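Local coordinates for protein PT26-6P (Thermococcus sp., PDB 2WB7) that is of unknown function but is encoded by an extrachromosomal mobile element of a hyperthermophilic euryarchaeon and combines immunoglobulin-like domains with a helical one, at residues Y93-D96 with R100-W103; P131-Y136 with S159-E164. One frame throughout, in Å; residues are numbered along the deposited sequence.

Interaction 1: residues Y93-D96 with R100-W103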
ATOM      1  N   TYR A  93     -15.923   7.723  21.761  1.00 50.07           N
ATOM      2  CA  TYR A  93     -16.128   8.111  20.380  1.00 50.29           C
ATOM      3  C   TYR A  93     -14.978   8.970  19.871  1.00 50.48           C
ATOM      4  O   TYR A  93     -14.129   9.435  20.648  1.00 49.90           O
ATOM      5  CB  TYR A  93     -17.454   8.855  20.215  1.00 50.43           C
ATOM      6  CG  TYR A  93     -17.606  10.046  21.130  1.00 51.15           C
ATOM      7  CD1 TYR A  93     -18.394   9.973  22.274  1.00 51.88           C
ATOM      8  CD2 TYR A  93     -16.960  11.242  20.853  1.00 51.10           C
ATOM      9  CE1 TYR A  93     -18.530  11.062  23.115  1.00 52.80           C
ATOM     10  CE2 TYR A  93     -17.090  12.330  21.681  1.00 52.39           C
ATOM     11  CZ  TYR A  93     -17.875  12.241  22.807  1.00 53.09           C
ATOM     12  OH  TYR A  93     -17.998  13.340  23.627  1.00 53.34           O
ATOM     13  N   VAL A  94     -14.957   9.152  18.553  1.00 50.98           N
ATOM     14  CA  VAL A  94     -13.960   9.972  17.888  1.00 51.66           C
ATOM     15  C   VAL A  94     -14.578  11.333  17.656  1.00 52.39           C
ATOM     16  O   VAL A  94     -15.760  11.435  17.329  1.00 52.40           O
ATOM     17  CB  VAL A  94     -13.541   9.360  16.538  1.00 51.47           C
ATOM     18  CG1 VAL A  94     -12.897  10.405  15.644  1.00 51.12           C
ATOM     19  CG2 VAL A  94     -12.607   8.179  16.755  1.00 51.70           C
ATOM     20  N   ILE A  95     -13.798  12.384  17.849  1.00 53.32           N
ATOM     21  CA  ILE A  95     -14.322  13.720  17.641  1.00 54.95           C
ATOM     22  C   ILE A  95     -13.407  14.517  16.722  1.00 55.70           C
ATOM     23  O   ILE A  95     -12.188  14.523  16.898  1.00 55.71           O
ATOM     24  CB  ILE A  95     -14.557  14.458  18.995  1.00 55.01           C
ATOM     25  CG1 ILE A  95     -15.039  15.888  18.754  1.00 55.57           C
ATOM     26  CG2 ILE A  95     -13.295  14.453  19.847  1.00 54.78           C
ATOM     27  CD1 ILE A  95     -15.340  16.648  20.018  1.00 56.28           C
ATOM     28  N   ASP A  96     -13.989  15.167  15.723  1.00 57.07           N
ATOM     29  CA  ASP A  96     -13.184  15.974  14.807  1.00 58.60           C
ATOM     30  C   ASP A  96     -13.102  17.412  15.293  1.00 59.32           C
ATOM     31  O   ASP A  96     -13.716  17.777  16.292  1.00 59.40           O
ATOM     32  CB  ASP A  96     -13.731  15.928  13.376  1.00 58.63           C
ATOM     33  CG  ASP A  96     -15.095  16.581  13.250  1.00 59.51           C
ATOM     34  OD1 ASP A  96     -15.797  16.259  12.268  1.00 60.85           O
ATOM     35  OD2 ASP A  96     -15.472  17.396  14.130  1.00 59.27           O
ATOM     36  N   ARG A 100     -17.697  17.227  15.670  1.00 61.39           N
ATOM     37  CA  ARG A 100     -18.479  16.158  15.095  1.00 60.95           C
ATOM     38  C   ARG A 100     -17.912  14.834  15.598  1.00 59.96           C
ATOM     39  O   ARG A 100     -16.685  14.675  15.710  1.00 59.48           O
ATOM     40  CB  ARG A 100     -18.473  16.224  13.577  1.00 61.31           C
ATOM     41  CG  ARG A 100     -19.629  15.488  12.989  1.00 63.62           C
ATOM     42  CD  ARG A 100     -19.745  15.775  11.513  1.00 68.71           C
ATOM     43  NE  ARG A 100     -20.720  14.892  10.871  1.00 72.03           N
ATOM     44  CZ  ARG A 100     -20.514  14.286   9.703  1.00 74.02           C
ATOM     45  NH1 ARG A 100     -19.362  14.453   9.056  1.00 74.65           N
ATOM     46  NH2 ARG A 100     -21.452  13.501   9.187  1.00 75.08           N
ATOM     47  N   THR A 101     -18.801  13.897  15.918  1.00 58.77           N
ATOM     48  CA  THR A 101     -18.383  12.666  16.572  1.00 57.90           C
ATOM     49  C   THR A 101     -18.693  11.439  15.736  1.00 57.41           C
ATOM     50  O   THR A 101     -19.757  11.363  15.125  1.00 57.71           O
ATOM     51  CB  THR A 101     -19.079  12.492  17.933  1.00 57.85           C
ATOM     52  OG1 THR A 101     -20.491  12.399  17.737  1.00 57.16           O
ATOM     53  CG2 THR A 101     -18.779  13.662  18.844  1.00 57.81           C
ATOM     54  N   TYR A 102     -17.794  10.461  15.739  1.00 56.28           N
ATOM     55  CA  TYR A 102     -18.037   9.249  14.970  1.00 55.33           C
ATOM     56  C   TYR A 102     -17.863   7.964  15.765  1.00 54.58           C
ATOM     57  O   TYR A 102     -17.027   7.871  16.657  1.00 54.40           O
ATOM     58  CB  TYR A 102     -17.105   9.176  13.768  1.00 55.32           C
ATOM     59  CG  TYR A 102     -16.808  10.468  13.052  1.00 55.54           C
ATOM     60  CD1 TYR A 102     -16.247  11.549  13.717  1.00 56.10           C
ATOM     61  CD2 TYR A 102     -17.029  10.580  11.683  1.00 55.74           C
ATOM     62  CE1 TYR A 102     -15.939  12.717  13.043  1.00 57.58           C
ATOM     63  CE2 TYR A 102     -16.726  11.743  10.995  1.00 56.99           C
ATOM     64  CZ  TYR A 102     -16.179  12.808  11.678  1.00 58.48           C
ATOM     65  OH  TYR A 102     -15.872  13.973  11.002  1.00 60.19           O
ATOM     66  N   TRP A 103     -18.659   6.966  15.411  1.00 53.88           N
ATOM     67  CA  TRP A 103     -18.409   5.594  15.842  1.00 53.11           C
ATOM     68  C   TRP A 103     -18.613   5.405  17.333  1.00 53.30           C
ATOM     69  O   TRP A 103     -18.181   4.403  17.904  1.00 53.17           O
ATOM     70  CB  TRP A 103     -16.998   5.168  15.439  1.00 52.74           C
ATOM     71  CG  TRP A 103     -16.767   5.383  13.995  1.00 50.17           C
ATOM     72  CD1 TRP A 103     -15.750   6.080  13.412  1.00 48.20           C
ATOM     73  CD2 TRP A 103     -17.605   4.929  12.939  1.00 48.12           C
ATOM     74  NE1 TRP A 103     -15.902   6.077  12.050  1.00 48.07           N
ATOM     75  CE2 TRP A 103     -17.034   5.374  11.731  1.00 47.65           C
ATOM     76  CE3 TRP A 103     -18.786   4.180  12.896  1.00 47.56           C
ATOM     77  CZ2 TRP A 103     -17.602   5.094  10.485  1.00 46.99           C
ATOM     78  CZ3 TRP A 103     -19.354   3.901  11.656  1.00 47.35           C
ATOM     79  CH2 TRP A 103     -18.758   4.358  10.467  1.00 46.96           C
TER

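Interaction 2: residues P131-Y136 with S159-E164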
ATOM      1  N   PRO A 131     -12.047  10.459  10.560  1.00 44.80           N
ATOM      2  CA  PRO A 131     -12.878  10.882   9.428  1.00 45.04           C
ATOM      3  C   PRO A 131     -12.323  10.370   8.083  1.00 45.12           C
ATOM      4  O   PRO A 131     -11.101  10.352   7.872  1.00 45.28           O
ATOM      5  CB  PRO A 131     -12.808  12.418   9.496  1.00 45.18           C
ATOM      6  CG  PRO A 131     -12.506  12.723  10.913  1.00 44.67           C
ATOM      7  CD  PRO A 131     -11.587  11.612  11.355  1.00 44.71           C
ATOM      8  N   ASP A 132     -13.223   9.967   7.189  1.00 44.87           N
ATOM      9  CA  ASP A 132     -12.841   9.332   5.937  1.00 44.60           C
ATOM     10  C   ASP A 132     -13.651   9.878   4.763  1.00 44.27           C
ATOM     11  O   ASP A 132     -14.737   9.382   4.473  1.00 44.33           O
ATOM     12  CB  ASP A 132     -13.070   7.827   6.060  1.00 45.02           C
ATOM     13  CG  ASP A 132     -12.391   7.030   4.966  1.00 44.97           C
ATOM     14  OD1 ASP A 132     -12.001   7.611   3.933  1.00 46.95           O
ATOM     15  OD2 ASP A 132     -12.245   5.815   5.149  1.00 45.12           O
ATOM     16  N   PRO A 133     -13.102  10.878   4.063  1.00 43.89           N
ATOM     17  CA  PRO A 133     -13.741  11.569   2.952  1.00 43.74           C
ATOM     18  C   PRO A 133     -13.969  10.705   1.705  1.00 43.88           C
ATOM     19  O   PRO A 133     -15.000  10.859   1.038  1.00 44.39           O
ATOM     20  CB  PRO A 133     -12.759  12.692   2.621  1.00 43.88           C
ATOM     21  CG  PRO A 133     -11.736  12.692   3.696  1.00 43.91           C
ATOM     22  CD  PRO A 133     -11.722  11.332   4.278  1.00 43.89           C
ATOM     23  N   LEU A 134     -13.040   9.798   1.401  1.00 43.61           N
ATOM     24  CA  LEU A 134     -13.108   8.996   0.176  1.00 43.31           C
ATOM     25  C   LEU A 134     -13.991   7.725   0.225  1.00 43.17           C
ATOM     26  O   LEU A 134     -14.395   7.202  -0.825  1.00 43.23           O
ATOM     27  CB  LEU A 134     -11.691   8.630  -0.272  1.00 43.10           C
ATOM     28  CG  LEU A 134     -10.886   9.825  -0.757  1.00 43.06           C
ATOM     29  CD1 LEU A 134      -9.619   9.386  -1.483  1.00 43.04           C
ATOM     30  CD2 LEU A 134     -11.766  10.682  -1.665  1.00 43.61           C
ATOM     31  N   VAL A 135     -14.291   7.236   1.426  1.00 42.69           N
ATOM     32  CA  VAL A 135     -14.862   5.890   1.577  1.00 42.67           C
ATOM     33  C   VAL A 135     -16.059   5.580   0.668  1.00 42.69           C
ATOM     34  O   VAL A 135     -16.143   4.483   0.113  1.00 42.71           O
ATOM     35  CB  VAL A 135     -15.224   5.563   3.064  1.00 42.65           C
ATOM     36  CG1 VAL A 135     -16.244   6.539   3.584  1.00 42.75           C
ATOM     37  CG2 VAL A 135     -15.758   4.147   3.199  1.00 42.26           C
ATOM     38  N   TYR A 136     -16.985   6.523   0.516  1.00 42.60           N
ATOM     39  CA  TYR A 136     -18.194   6.244  -0.266  1.00 42.72           C
ATOM     40  C   TYR A 136     -17.964   6.368  -1.763  1.00 42.12           C
ATOM     41  O   TYR A 136     -18.592   5.672  -2.562  1.00 41.95           O
ATOM     42  CB  TYR A 136     -19.349   7.147   0.153  1.00 43.33           C
ATOM     43  CG  TYR A 136     -19.745   6.973   1.595  1.00 45.50           C
ATOM     44  CD1 TYR A 136     -19.910   5.703   2.146  1.00 47.90           C
ATOM     45  CD2 TYR A 136     -19.963   8.076   2.410  1.00 47.70           C
ATOM     46  CE1 TYR A 136     -20.274   5.535   3.480  1.00 49.51           C
ATOM     47  CE2 TYR A 136     -20.332   7.922   3.740  1.00 49.88           C
ATOM     48  CZ  TYR A 136     -20.483   6.649   4.270  1.00 51.05           C
ATOM     49  OH  TYR A 136     -20.837   6.489   5.598  1.00 53.51           O
ATOM     50  N   SER A 159      -5.674  13.636   2.228  1.00 49.04           N
ATOM     51  CA  SER A 159      -4.914  13.435   3.454  1.00 50.00           C
ATOM     52  C   SER A 159      -5.792  12.934   4.572  1.00 50.46           C
ATOM     53  O   SER A 159      -7.015  13.067   4.534  1.00 50.45           O
ATOM     54  CB  SER A 159      -4.266  14.737   3.909  1.00 49.95           C
ATOM     55  OG  SER A 159      -3.305  15.157   2.970  1.00 51.54           O
ATOM     56  N   THR A 160      -5.141  12.375   5.583  1.00 51.34           N
ATOM     57  CA  THR A 160      -5.816  11.934   6.790  1.00 52.01           C
ATOM     58  C   THR A 160      -6.260  13.139   7.627  1.00 52.55           C
ATOM     59  O   THR A 160      -5.541  14.131   7.732  1.00 52.12           O
ATOM     60  CB  THR A 160      -4.919  10.987   7.607  1.00 52.03           C
ATOM     61  OG1 THR A 160      -3.627  11.584   7.799  1.00 52.47           O
ATOM     62  CG2 THR A 160      -4.749   9.669   6.870  1.00 51.60           C
ATOM     63  N   THR A 161      -7.461  13.042   8.192  1.00 53.49           N
ATOM     64  CA  THR A 161      -8.065  14.121   8.971  1.00 54.36           C
ATOM     65  C   THR A 161      -7.578  14.134  10.420  1.00 54.65           C
ATOM     66  O   THR A 161      -7.247  13.084  10.977  1.00 55.11           O
ATOM     67  CB  THR A 161      -9.589  13.973   9.011  1.00 54.66           C
ATOM     68  OG1 THR A 161     -10.111  13.790   7.676  1.00 55.26           O
ATOM     69  CG2 THR A 161     -10.216  15.195   9.678  1.00 54.97           C
ATOM     70  N   HIS A 162      -7.539  15.321  11.025  1.00 54.87           N
ATOM     71  CA  HIS A 162      -7.214  15.474  12.452  1.00 54.92           C
ATOM     72  C   HIS A 162      -8.411  15.082  13.318  1.00 54.48           C
ATOM     73  O   HIS A 162      -9.539  15.442  13.002  1.00 54.62           O
ATOM     74  CB  HIS A 162      -6.831  16.925  12.766  1.00 55.25           C
ATOM     75  CG  HIS A 162      -5.402  17.255  12.472  1.00 56.81           C
ATOM     76  ND1 HIS A 162      -4.911  18.542  12.501  1.00 57.86           N
ATOM     77  CD2 HIS A 162      -4.357  16.462  12.133  1.00 58.82           C
ATOM     78  CE1 HIS A 162      -3.621  18.526  12.211  1.00 58.36           C
ATOM     79  NE2 HIS A 162      -3.258  17.275  11.990  1.00 58.91           N
ATOM     80  N   PHE A 163      -8.167  14.363  14.409  1.00 54.14           N
ATOM     81  CA  PHE A 163      -9.247  13.902  15.289  1.00 53.79           C
ATOM     82  C   PHE A 163      -8.702  13.604  16.691  1.00 53.51           C
ATOM     83  O   PHE A 163      -7.486  13.563  16.892  1.00 53.16           O
ATOM     84  CB  PHE A 163      -9.873  12.620  14.732  1.00 53.77           C
ATOM     85  CG  PHE A 163      -8.986  11.416  14.880  1.00 53.77           C
ATOM     86  CD1 PHE A 163      -9.166  10.524  15.934  1.00 53.24           C
ATOM     87  CD2 PHE A 163      -7.945  11.192  13.987  1.00 52.57           C
ATOM     88  CE1 PHE A 163      -8.331   9.423  16.085  1.00 52.08           C
ATOM     89  CE2 PHE A 163      -7.109  10.098  14.136  1.00 52.00           C
ATOM     90  CZ  PHE A 163      -7.305   9.211  15.186  1.00 51.71           C
ATOM     91  N   GLU A 164      -9.612  13.393  17.645  1.00 53.11           N
ATOM     92  CA  GLU A 164      -9.254  12.953  18.985  1.00 52.81           C
ATOM     93  C   GLU A 164     -10.283  11.961  19.494  1.00 52.44           C
ATOM     94  O   GLU A 164     -11.425  11.952  19.041  1.00 52.42           O
ATOM     95  CB  GLU A 164      -9.169  14.141  19.952  1.00 52.98           C
ATOM     96  CG  GLU A 164      -8.116  15.188  19.604  1.00 53.32           C
ATOM     97  CD  GLU A 164      -6.711  14.744  19.942  1.00 54.87           C
ATOM     98  OE1 GLU A 164      -6.576  13.757  20.692  1.00 56.16           O
ATOM     99  OE2 GLU A 164      -5.741  15.374  19.466  1.00 56.19           O
TER

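Interaction 1: residues Y93-D96 with R100-W103
Y102 and D96 bury the most surface where 93-96 meets 100-103, and they are joined by a hydrogen bond: the phenol OH of Y102 donates to D96 OD1 at 2.6 Å, on the anti side and somewhat out of the plane of the carboxylate, which stands 78° from the ring. The other oxygen, D96 OD2, accepts the backbone N of R100 at 2.7 Å from above the carboxylate plane and also takes N98 N in the turn. D96 reaches both because its CG lies between backbone N and carbonyl carbon (chi1 66°), which directs the carboxylate across to the 100-103 side, against R100 CB. Cutting D96 back to an alanine removes the carboxylate, and the Y102 hydroxyl and the amides of N98 and R100 would probably lose their acceptor, leaving the turn less firmly fixed. Farther from the turn, V94 and Y102 form an antiparallel hydrogen-bonded pair, N to O in both directions, and V94 CG1 rests 4.0 Å from Y102 CD1. The bond from D96 N to R100 O continues the pairing to the end of this tight beta hairpin. On its other edge strand 85-96 pairs with strand 163-178, through I95 and E164, while V94 also packs on M128 of strand 120-129.

Interaction 2: residues P131-Y136 with S159-E164
P131 lays its ring against T161, and this pairing supplies most of a small contact that has no hydrogen bond across it. The proline CG sits 3.6 Å from the methyl CG2 of T161, and P131 CB lies 3.5 Å from the hydroxyl OG1, so one branched side chain offers both its methyl and its oxygen to neighbouring carbons of a single ring. With CG2 anti to the backbone N of T161 and OG1 beside that N (chi1 -50°), both branches are brought to the proline, and the two side chains meet at a slant. P131 CD is turned to F163, whose CB it approaches to 3.9 Å; the phenylalanine ring has the carbonyl oxygen of its near neighbour T161 at its edge, in plane. P133 adds a looser touch, its CG 4.4 Å from T161 OG1.

The segments bracket a helical excursion between two strands. The chain leaves strand 120-129, passes these prolines, forms helices 135-144 and 149-157, and returns through 159-164 to begin strand 163-178, within the range assigned to the first immunoglobulin-like domain. The contact therefore joins the two ends of the excursion, by van der Waals packing, largely apolar, rather than strand pairing.

Further out, other residues hold each side in place. D132, whose CB points away from 159-164, forms a salt bridge through OD2 with K129 and accepts a hydrogen bond at OD1 from W374 NE1 of strand 370-379; that strand also receives the side chains of L134 and V135. On the returning side, H162 stacks its ring on W218, which F163 touches as well. F163 further packs on A130, and E164 OE1 is hydrogen-bonded to T214 OG1.

In the fold
Read from the N terminus, the two contacts come in series, neither enclosing nor crossing the other. Interaction 1 closes a loop of three residues where strand 85-96 turns back into 101-102. After strands 104-108 and 120-129, interaction 2 opens and closes a loop of 22 residues, most of them helical, as strand 163-178 sets out. The pair illustrates how contacts made separately along the chain can combine in space: their centres lie about 11 Å apart, because strands 85-96 and 163-178 are sheet neighbours. At the seam V94 packs on F163 and the Y102 hydroxyl lies against the ring of P131, tying the hairpin to both ends of the helical excursion.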